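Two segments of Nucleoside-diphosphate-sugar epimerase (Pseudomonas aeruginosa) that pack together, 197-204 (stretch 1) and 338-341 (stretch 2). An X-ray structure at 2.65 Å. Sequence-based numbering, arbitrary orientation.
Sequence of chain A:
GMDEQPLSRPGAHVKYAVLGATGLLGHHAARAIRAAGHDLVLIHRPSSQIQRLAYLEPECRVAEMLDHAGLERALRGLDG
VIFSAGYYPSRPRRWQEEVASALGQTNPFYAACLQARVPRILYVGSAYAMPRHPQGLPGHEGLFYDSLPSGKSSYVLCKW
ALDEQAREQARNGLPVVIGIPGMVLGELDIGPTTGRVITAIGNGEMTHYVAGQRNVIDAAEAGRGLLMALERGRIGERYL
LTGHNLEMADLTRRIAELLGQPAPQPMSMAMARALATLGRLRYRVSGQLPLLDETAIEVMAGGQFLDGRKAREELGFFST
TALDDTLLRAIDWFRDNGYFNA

Stretch 1 (197-204) VITAIGNG
Stretch 2 338-341: GYFN

Stretch 1 is the last part of a helix that begins earlier in the chain and runs to G202, followed by a short turn; stretch 2 has no regular helix or strand. Phi/psi along the helix are -59/-45 for V197, -68/-47 for I198, -73/-35 for T199, -60/-53 for A200, -54/-58 for I201 and -51/-36 for G202. The i to i+4 bonds run from I201 N to V197 O (3.1 Å), G202 N to I198 O (3.0 Å) and N203 N to T199 O (2.9 Å). N203, at -91/18, is the first residue to leave helical values, and G204 turns to 67/7, a positive phi that by itself favours glycine. G204 N closes the turn on I201 O at 2.9 Å.

In stretch 2, G338 also has positive phi (71/33); Y339 follows at -80/-17 and F340 at -99/130, so the chain turns at Y339 and extends at F340, while N341 has phi -75. The register is set where N203 CA lies 6.1 Å from F340 CA. The contact is small, burying 284 Å² summed over both sides, and joins residues at least 136 positions apart in sequence.

Both hydrogen bonds across the contact use the carboxamide of N203, a side chain that starts sideways from its CA but whose end comes nearer to stretch 2. Its rotamer is m (chi1 -71°, chi2 -33°). N341 N donates to N203 OD1 at 3.1 Å with an N-H...O angle of 169°, nearly linear. N203 ND2 donates to Y339 O at 3.3 Å and 163°, a weak bond. The amide thus offers its acceptor to one backbone NH and its donor to a backbone carbonyl two residues earlier, so the two bonds bracket F340. N203 OD1 also lies 3.5 Å from F340 CA. N203 OD1 and N341 OD1, also 3.5 Å apart, are both acceptors and form no bond. N341 is m at chi1 -45°, with chi2 -10°.

The apolar part of the contact centres on the F340 ring, placed by chi1 -61° (m) and chi2 -58°. I198, m at chi1 -73° and t at chi2 158°, brings CG2 to 4.0 Å from F340 CZ, a van der Waals contact, while its O approaches F340 CE1 at 3.9 Å near the ring plane, at the edge. N203 OD1 is likewise at the edge, 4.0 Å from F340 CD1. T199 CA and G202 CA lie oblique to the ring, 3.8 Å and 4.1 Å respectively from F340 CE1. Glycine at 202 leaves room for this approach: an ideal CB there would point toward stretch 2 and fall 2.6 Å from F340 CE1, a clash.

T199 adopts p (chi1 65°), putting CG2 4.0 Å from Y339 CB; its OG1 hydrogen-bonds elsewhere in the structure. Y339 is m (chi1 -72°, chi2 74°), and its end leads away from stretch 1.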

# COMPACT_ATOMS: atom_id res chain seq x y z
N VAL A 197 -5.80 16.70 7.47
CA VAL A 197 -6.92 16.37 8.36
C VAL A 197 -8.02 17.36 8.13
O VAL A 197 -9.18 16.99 8.03
CB VAL A 197 -6.62 16.48 9.87
CG1 VAL A 197 -7.59 15.59 10.64
CG2 VAL A 197 -5.22 16.10 10.20
N ILE A 198 -7.63 18.63 8.07
CA ILE A 198 -8.57 19.73 7.98
C ILE A 198 -9.25 19.69 6.64
O ILE A 198 -10.46 19.78 6.58
CB ILE A 198 -7.89 21.08 8.19
CG1 ILE A 198 -7.52 21.26 9.67
CG2 ILE A 198 -8.79 22.19 7.73
CD1 ILE A 198 -6.42 22.25 9.90
N THR A 199 -8.49 19.51 5.58
CA THR A 199 -9.09 19.48 4.25
C THR A 199 -9.86 18.17 3.98
O THR A 199 -10.90 18.20 3.33
CB THR A 199 -8.07 19.77 3.13
OG1 THR A 199 -7.08 18.75 3.07
CG2 THR A 199 -7.40 21.12 3.38
N ALA A 200 -9.38 17.04 4.50
CA ALA A 200 -10.10 15.78 4.30
C ALA A 200 -11.50 15.91 4.90
O ALA A 200 -12.51 15.69 4.22
CB ALA A 200 -9.36 14.63 4.92
N ILE A 201 -11.55 16.31 6.17
CA ILE A 201 -12.82 16.56 6.83
C ILE A 201 -13.68 17.54 6.02
O ILE A 201 -14.78 17.19 5.60
CB ILE A 201 -12.59 17.08 8.25
CG1 ILE A 201 -12.06 15.94 9.13
CG2 ILE A 201 -13.88 17.61 8.84
CD1 ILE A 201 -11.71 16.36 10.52
N GLY A 202 -13.17 18.74 5.78
CA GLY A 202 -13.90 19.77 5.03
C GLY A 202 -14.46 19.32 3.69
O GLY A 202 -15.55 19.73 3.31
N ASN A 203 -13.73 18.46 2.99
CA ASN A 203 -14.15 17.98 1.68
C ASN A 203 -14.97 16.69 1.73
O ASN A 203 -15.08 16.01 0.73
CB ASN A 203 -12.93 17.72 0.78
CG ASN A 203 -12.23 18.99 0.34
OD1 ASN A 203 -12.85 20.04 0.15
ND2 ASN A 203 -10.91 18.90 0.16
N GLY A 204 -15.52 16.35 2.90
CA GLY A 204 -16.29 15.12 3.07
C GLY A 204 -15.55 13.78 2.95
O GLY A 204 -16.16 12.72 2.99
N GLY A 338 -8.30 27.97 -1.96
CA GLY A 338 -9.13 27.07 -2.72
C GLY A 338 -8.84 25.59 -2.52
O GLY A 338 -9.00 24.82 -3.46
N TYR A 339 -8.42 25.21 -1.31
CA TYR A 339 -8.26 23.78 -0.97
C TYR A 339 -9.60 23.14 -0.62
O TYR A 339 -9.69 21.92 -0.59
CB TYR A 339 -7.29 23.57 0.20
CG TYR A 339 -5.84 23.82 -0.11
CD1 TYR A 339 -5.34 25.11 -0.27
CD2 TYR A 339 -4.96 22.77 -0.25
CE1 TYR A 339 -4.00 25.34 -0.57
CE2 TYR A 339 -3.61 22.99 -0.53
CZ TYR A 339 -3.14 24.27 -0.69
OH TYR A 339 -1.81 24.47 -0.98
N PHE A 340 -10.63 23.93 -0.33
CA PHE A 340 -11.98 23.38 -0.11
C PHE A 340 -12.82 23.50 -1.35
O PHE A 340 -12.95 24.59 -1.91
CB PHE A 340 -12.75 24.09 1.01
CG PHE A 340 -12.08 24.00 2.34
CD1 PHE A 340 -11.80 22.77 2.89
CD2 PHE A 340 -11.74 25.13 3.03
CE1 PHE A 340 -11.18 22.70 4.11
CE2 PHE A 340 -11.11 25.06 4.23
CZ PHE A 340 -10.83 23.85 4.77
N ASN A 341 -13.43 22.38 -1.74
CA ASN A 341 -14.33 22.33 -2.87
C ASN A 341 -15.66 22.96 -2.53
O ASN A 341 -16.48 23.16 -3.41
CB ASN A 341 -14.54 20.87 -3.28
CG ASN A 341 -13.22 20.08 -3.31
OD1 ASN A 341 -12.13 20.66 -3.21
ND2 ASN A 341 -13.33 18.77 -3.46